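Local coordinates for amphinase-2 (Rana pipiens, PDB 2P7S), which cleaves RNA as a secreted, cytotoxic endonuclease of the pancreatic ribonuclease family, hydrolysing poly(U), poly(C) and dinucleotides such as CpA and UpA, at residues A[14-19]-A[46-51]; A[71-76]-A[91-96]. All coordinates share one frame; numbering follows the deposited sequence. Where two conformers were deposited one is given.

Interaction 1. Residues A[14-19]-A[46-51]; sequences KHITSQ and TFIHST. With GOL (glycerol), chain E; ACT (acetate ion), chain D; ACT (acetate ion), chain C.
Just beyond the end of helix 6-15, residues 16-17 leave helical geometry and run parallel to strand 45-49, Ile16 pairing with Ile48 and Thr17 with His49. The ladder is short: Ile48 N donates to His15 O at 2.6 Å, nearly along the C=O axis, and Thr17 N returns a straight bond to Ile48 O at 2.9 Å.

With CG beside its own backbone N (chi1 -61°), His15, by similarity the proton acceptor of the active site, gives its ND1 hydrogen to Thr46 O at 2.8 Å. The bond lies in both the ring and the carbonyl plane, fixing the ring's rotation and leaving NE2 turned to the active site. There NE2 donates to an acetate oxygen, OXT, at 2.8 Å; with both nitrogens donating, the ring is probably cationic here, whereas the base role would need NE2 without its proton. Thr46, by similarity a substrate-binding residue, holds a second acetate through OG1, which is also bonded to Thr78 OG1. Glycerol bridges Thr46 N and Lys14 NZ, itself salt-bridged to Asp38; the glycerol and the acetates probably come from the crystallisation liquor.

At the other end His49 ND1 donates to Gln19 O at 2.7 Å, in the ring plane but above that of the carbonyl, while NE2 is bonded to Thr77 OG1. Thr17 lies alongside; its CG2 sits over one face of the His49 ring, 3.8 Å from the centroid, a CH-pi contact. Thr17 OG1, anti to the backbone N (chi1 -177°), accepts from Gln19 N at 3.0 Å, an ST turn.

Helix 6-15 covers the side bearing Ile16 and Ile48 through Phe11, whereas helix 26-29 reaches Phe47 through Thr29; strand 74-83 pairs antiparallel with the other edge of strand 45-49.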
loop_
_atom_site.group_PDB
_atom_site.type_symbol
_atom_site.label_atom_id
_atom_site.label_comp_id
_atom_site.label_asym_id
_atom_site.label_seq_id
_atom_site.Cartn_x
_atom_site.Cartn_y
_atom_site.Cartn_z
ATOM N N LYS A 14 0.839 -0.260 -6.807
ATOM C CA LYS A 14 1.051 -1.383 -5.919
ATOM C C LYS A 14 0.316 -1.336 -4.576
ATOM O O LYS A 14 -0.057 -2.382 -4.047
ATOM C CB LYS A 14 2.552 -1.548 -5.655
ATOM C CG LYS A 14 2.904 -2.822 -4.902
ATOM C CD LYS A 14 4.410 -3.023 -4.778
ATOM C CE LYS A 14 4.710 -4.383 -4.166
ATOM N NZ LYS A 14 6.162 -4.583 -3.946
ATOM N N HIS A 15 0.089 -0.141 -4.038
ATOM C CA HIS A 15 -0.526 -0.021 -2.717
ATOM C C HIS A 15 -1.835 0.716 -2.527
ATOM O O HIS A 15 -2.449 0.587 -1.468
ATOM C CB HIS A 15 0.484 0.603 -1.751
ATOM C CG HIS A 15 1.720 -0.212 -1.575
ATOM N ND1 HIS A 15 1.717 -1.413 -0.906
ATOM C CD2 HIS A 15 2.990 -0.016 -2.002
ATOM C CE1 HIS A 15 2.934 -1.925 -0.928
ATOM N NE2 HIS A 15 3.726 -1.099 -1.587
ATOM N N ILE A 16 -2.269 1.506 -3.500
ATOM C CA ILE A 16 -3.511 2.232 -3.297
ATOM C C ILE A 16 -4.662 1.667 -4.114
ATOM O O ILE A 16 -4.530 1.420 -5.315
ATOM C CB ILE A 16 -3.336 3.734 -3.602
ATOM C CG1 ILE A 16 -2.159 4.288 -2.789
ATOM C CG2 ILE A 16 -4.610 4.485 -3.223
ATOM C CD1 ILE A 16 -1.974 5.792 -2.883
ATOM N N THR A 17 -5.790 1.446 -3.450
ATOM C CA THR A 17 -6.948 0.905 -4.139
ATOM C C THR A 17 -8.222 1.700 -3.899
ATOM O O THR A 17 -8.463 2.207 -2.794
ATOM C CB THR A 17 -7.211 -0.573 -3.744
ATOM O OG1 THR A 17 -8.314 -1.069 -4.517
ATOM C CG2 THR A 17 -7.550 -0.698 -2.266
ATOM N N SER A 18 -9.032 1.817 -4.951
ATOM C CA SER A 18 -10.303 2.526 -4.864
ATOM C C SER A 18 -11.416 1.524 -4.528
ATOM O O SER A 18 -12.573 1.900 -4.345
ATOM C CB SER A 18 -10.617 3.221 -6.192
ATOM O OG SER A 18 -10.772 2.279 -7.242
ATOM N N GLN A 19 -11.057 0.246 -4.443
ATOM C CA GLN A 19 -12.028 -0.806 -4.128
ATOM C C GLN A 19 -12.405 -0.776 -2.651
ATOM O O GLN A 19 -11.643 -0.299 -1.817
ATOM C CB GLN A 19 -11.449 -2.191 -4.432
ATOM C CG GLN A 19 -11.043 -2.464 -5.872
ATOM C CD GLN A 19 -10.341 -3.816 -6.003
ATOM O OE1 GLN A 19 -10.936 -4.854 -5.737
ATOM N NE2 GLN A 19 -9.069 -3.801 -6.398
ATOM N N THR A 46 0.368 -4.948 1.252
ATOM C CA THR A 46 -0.699 -4.235 1.949
ATOM C C THR A 46 -1.313 -3.180 1.027
ATOM O O THR A 46 -0.597 -2.427 0.357
ATOM C CB THR A 46 -0.172 -3.558 3.239
ATOM O OG1 THR A 46 0.209 -4.568 4.182
ATOM C CG2 THR A 46 -1.248 -2.692 3.866
ATOM N N PHE A 47 -2.643 -3.157 0.978
ATOM C CA PHE A 47 -3.383 -2.216 0.151
ATOM C C PHE A 47 -4.090 -1.165 0.995
ATOM O O PHE A 47 -4.675 -1.476 2.029
ATOM C CB PHE A 47 -4.409 -2.966 -0.703
ATOM C CG PHE A 47 -3.792 -3.901 -1.697
ATOM C CD1 PHE A 47 -3.483 -5.212 -1.349
ATOM C CD2 PHE A 47 -3.483 -3.456 -2.979
ATOM C CE1 PHE A 47 -2.873 -6.063 -2.268
ATOM C CE2 PHE A 47 -2.869 -4.300 -3.908
ATOM C CZ PHE A 47 -2.563 -5.604 -3.553
ATOM N N ILE A 48 -4.052 0.078 0.529
ATOM C CA ILE A 48 -4.656 1.194 1.248
ATOM C C ILE A 48 -5.957 1.603 0.559
ATOM O O ILE A 48 -5.948 2.020 -0.598
ATOM C CB ILE A 48 -3.697 2.413 1.270
ATOM C CG1 ILE A 48 -2.300 1.975 1.706
ATOM C CG2 ILE A 48 -4.228 3.480 2.211
ATOM C CD1 ILE A 48 -1.203 2.959 1.302
ATOM N N HIS A 49 -7.070 1.471 1.274
ATOM C CA HIS A 49 -8.380 1.820 0.731
ATOM C C HIS A 49 -8.606 3.311 0.925
ATOM O O HIS A 49 -9.181 3.746 1.931
ATOM C CB HIS A 49 -9.466 1.021 1.455
ATOM C CG HIS A 49 -9.358 -0.455 1.244
ATOM N ND1 HIS A 49 -9.959 -1.100 0.185
ATOM C CD2 HIS A 49 -8.670 -1.404 1.923
ATOM C CE1 HIS A 49 -9.645 -2.384 0.220
ATOM N NE2 HIS A 49 -8.863 -2.594 1.264
ATOM N N SER A 50 -8.150 4.097 -0.040
ATOM C CA SER A 50 -8.283 5.546 0.044
ATOM C C SER A 50 -7.972 6.230 -1.275
ATOM O O SER A 50 -7.387 5.627 -2.181
ATOM C CB SER A 50 -7.331 6.086 1.121
ATOM O OG SER A 50 -7.171 7.493 1.030
ATOM N N THR A 51 -8.371 7.493 -1.372
ATOM C CA THR A 51 -8.090 8.289 -2.550
ATOM C C THR A 51 -6.581 8.476 -2.383
ATOM O O THR A 51 -6.058 8.271 -1.287
ATOM C CB THR A 51 -8.800 9.644 -2.468
ATOM O OG1 THR A 51 -8.690 10.147 -1.131
ATOM C CG2 THR A 51 -10.281 9.495 -2.819
HETATM C C1 GOL E . 4.594 -3.818 1.380
HETATM O O1 GOL E . 3.236 -4.238 1.481
HETATM C C2 GOL E . 5.128 -4.048 -0.035
HETATM O O2 GOL E . 5.046 -5.415 -0.450
HETATM C C3 GOL E . 6.581 -3.576 -0.117
HETATM O O3 GOL E . 7.051 -3.785 -1.452
HETATM C C ACT D . 6.963 -0.051 -2.881
HETATM O O ACT D . 8.101 -0.466 -3.191
HETATM O OXT ACT D . 6.356 -0.122 -1.712
HETATM C CH3 ACT D . 6.175 0.623 -3.995
HETATM C C ACT C . 2.426 -5.105 7.025
HETATM O O ACT C . 2.942 -4.443 7.955
HETATM O OXT ACT C . 2.337 -4.794 5.747
HETATM C CH3 ACT C . 1.824 -6.446 7.412
#

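Interaction 2. Residues A[71-76]-A[91-96]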
loop_
_atom_site.group_PDB
_atom_site.type_symbol
_atom_site.label_atom_id
_atom_site.label_comp_id
_atom_site.label_asym_id
_atom_site.label_seq_id
_atom_site.Cartn_x
_atom_site.Cartn_y
_atom_site.Cartn_z
ATOM N N THR A 71 -0.311 10.594 10.215
ATOM C CA THR A 71 -0.955 11.133 11.401
ATOM C C THR A 71 -2.408 10.684 11.462
ATOM O O THR A 71 -3.069 10.810 12.493
ATOM C CB THR A 71 -0.872 12.677 11.424
ATOM O OG1 THR A 71 -1.370 13.210 10.190
ATOM C CG2 THR A 71 0.571 13.120 11.616
ATOM N N GLN A 72 -2.896 10.147 10.351
ATOM C CA GLN A 72 -4.263 9.656 10.271
ATOM C C GLN A 72 -4.238 8.148 10.035
ATOM O O GLN A 72 -3.234 7.605 9.573
ATOM C CB GLN A 72 -5.002 10.359 9.130
ATOM C CG GLN A 72 -4.278 10.296 7.797
ATOM C CD GLN A 72 -5.033 11.004 6.686
ATOM O OE1 GLN A 72 -6.207 10.722 6.438
ATOM N NE2 GLN A 72 -4.356 11.925 6.005
ATOM N N GLN A 73 -5.335 7.475 10.368
ATOM C CA GLN A 73 -5.433 6.031 10.182
ATOM C C GLN A 73 -6.134 5.727 8.860
ATOM O O GLN A 73 -6.999 6.486 8.422
ATOM C CB GLN A 73 -6.236 5.386 11.321
ATOM C CG GLN A 73 -5.647 5.534 12.720
ATOM C CD GLN A 73 -6.414 4.714 13.755
ATOM O OE1 GLN A 73 -6.408 3.483 13.716
ATOM N NE2 GLN A 73 -7.082 5.397 14.680
ATOM N N PHE A 74 -5.763 4.616 8.229
ATOM C CA PHE A 74 -6.387 4.212 6.971
ATOM C C PHE A 74 -6.925 2.793 7.084
ATOM O O PHE A 74 -6.527 2.045 7.973
ATOM C CB PHE A 74 -5.381 4.248 5.812
ATOM C CG PHE A 74 -4.799 5.602 5.551
ATOM C CD1 PHE A 74 -3.765 6.096 6.342
ATOM C CD2 PHE A 74 -5.286 6.389 4.514
ATOM C CE1 PHE A 74 -3.225 7.356 6.100
ATOM C CE2 PHE A 74 -4.755 7.650 4.265
ATOM C CZ PHE A 74 -3.722 8.133 5.060
ATOM N N THR A 75 -7.836 2.438 6.183
ATOM C CA THR A 75 -8.402 1.092 6.137
ATOM C C THR A 75 -7.399 0.307 5.300
ATOM O O THR A 75 -7.124 0.676 4.154
ATOM C CB THR A 75 -9.770 1.085 5.438
ATOM O OG1 THR A 75 -10.662 1.959 6.138
ATOM C CG2 THR A 75 -10.353 -0.320 5.422
ATOM N N LEU A 76 -6.863 -0.773 5.867
ATOM C CA LEU A 76 -5.838 -1.572 5.200
ATOM C C LEU A 76 -6.122 -3.055 5.017
ATOM O O LEU A 76 -6.507 -3.738 5.963
ATOM C CB LEU A 76 -4.539 -1.461 5.989
ATOM C CG LEU A 76 -4.035 -0.065 6.332
ATOM C CD1 LEU A 76 -3.007 -0.175 7.447
ATOM C CD2 LEU A 76 -3.439 0.588 5.095
ATOM N N ASN A 91 -8.037 -7.411 7.304
ATOM C CA ASN A 91 -8.286 -5.984 7.188
ATOM C C ASN A 91 -8.220 -5.327 8.553
ATOM O O ASN A 91 -8.789 -5.835 9.525
ATOM C CB ASN A 91 -9.662 -5.732 6.581
ATOM C CG ASN A 91 -10.183 -4.345 6.891
ATOM O OD1 ASN A 91 -9.614 -3.343 6.461
ATOM N ND2 ASN A 91 -11.268 -4.282 7.649
ATOM N N THR A 92 -7.533 -4.196 8.622
ATOM C CA THR A 92 -7.393 -3.463 9.868
ATOM C C THR A 92 -7.370 -1.976 9.563
ATOM O O THR A 92 -7.195 -1.567 8.415
ATOM C CB THR A 92 -6.070 -3.802 10.580
ATOM O OG1 THR A 92 -4.975 -3.295 9.805
ATOM C CG2 THR A 92 -5.910 -5.314 10.742
ATOM N N THR A 93 -7.569 -1.171 10.595
ATOM C CA THR A 93 -7.512 0.275 10.454
ATOM C C THR A 93 -6.317 0.604 11.326
ATOM O O THR A 93 -6.219 0.130 12.464
ATOM C CB THR A 93 -8.761 0.966 11.014
ATOM O OG1 THR A 93 -8.883 0.670 12.409
ATOM C CG2 THR A 93 -10.003 0.495 10.277
ATOM N N ASN A 94 -5.393 1.391 10.799
ATOM C CA ASN A 94 -4.200 1.716 11.560
ATOM C C ASN A 94 -3.441 2.792 10.810
ATOM O O ASN A 94 -3.837 3.195 9.713
ATOM C CB ASN A 94 -3.323 0.464 11.669
ATOM C CG ASN A 94 -2.355 0.521 12.836
ATOM O OD1 ASN A 94 -2.092 1.585 13.395
ATOM N ND2 ASN A 94 -1.813 -0.636 13.204
ATOM N N PHE A 95 -2.357 3.264 11.410
ATOM C CA PHE A 95 -1.530 4.264 10.766
ATOM C C PHE A 95 -0.614 3.427 9.887
ATOM O O PHE A 95 -0.615 2.194 9.979
ATOM C CB PHE A 95 -0.677 5.028 11.787
ATOM C CG PHE A 95 -1.444 5.534 12.973
ATOM C CD1 PHE A 95 -1.769 4.680 14.025
ATOM C CD2 PHE A 95 -1.843 6.867 13.041
ATOM C CE1 PHE A 95 -2.483 5.146 15.129
ATOM C CE2 PHE A 95 -2.556 7.342 14.138
ATOM C CZ PHE A 95 -2.876 6.480 15.185
ATOM N N ILE A 96 0.158 4.082 9.031
ATOM C CA ILE A 96 1.085 3.358 8.185
ATOM C C ILE A 96 2.427 4.055 8.211
ATOM O O ILE A 96 2.521 5.241 8.529
ATOM C CB ILE A 96 0.587 3.249 6.720
ATOM C CG1 ILE A 96 0.404 4.646 6.113
ATOM C CG2 ILE A 96 -0.711 2.457 6.683
ATOM C CD1 ILE A 96 -0.005 4.630 4.637
HETATM O O HOH W 1 -4.233 -4.884 7.530
#
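This is antiparallel pairing within the beta hairpin of strands 74-83 and 86-101, at the end remote from its turn. Phe74 with Asn94 and Leu76 with Thr92 are hydrogen-bonded pairs flanking the non-hydrogen-bonded pair Thr75 and Thr93. Phe74 N donates to Asn94 O at 2.8 Å and Leu76 N to Thr92 O at 2.7 Å, the latter nearly along the C=O axis; Phe74 O and Leu76 O accept in return from Asn94 N and Thr92 N. A water links Leu76 O to Thr92 OG1.

On the face of Phe74 and Leu76, Leu76 meets Ile96 obliquely, both leucine methyls against the single branch CG2, CD1 at 3.6 Å. Next to the Phe74-Asn94 pair, the Gln73 chain crosses Phe95, its CG sitting 3.8 Å from the ring centroid and almost on the ring normal, a CH-pi contact. The Gln73 amide is turned only 16° from the ring plane. Phe95 N donates to Asn94 OD1 at 2.6 Å, from above the amide plane. Phe95 also has a cation-pi partner in Lys113, so an alanine here would remove the ring that meets both and would probably leave this end of the hairpin more loosely packed.

Helix 52-56 lies against Phe74, strand 45-49 meets Phe74, Leu76 and Ile96 through Ile48, and strand 104-111 contributes Thr111 against Leu76 and Asn94.

In the fold
Interactions 1 and 2 follow one another along the chain, yet meet in one sheet with centres about 11 Å apart. Their shared border is strand 45-49 against strand 74-83: His49 N lies 3.0 Å from Thr75 O, a probable hydrogen bond, and Ile48 CG1 packs 3.8 Å from Leu76 CD2. Ile48 thus ties the pairing of 14-19 with 46-51 to the face of the hairpin that bears Phe74 and Leu76. The side chains of His15 and His107, by similarity the proton acceptor and the proton donor, lie about 6 Å apart. From interaction 2, the Ile96 side chain is about 8 Å from that of His15, and the Leu76 side chain about 4 Å from that of Thr46.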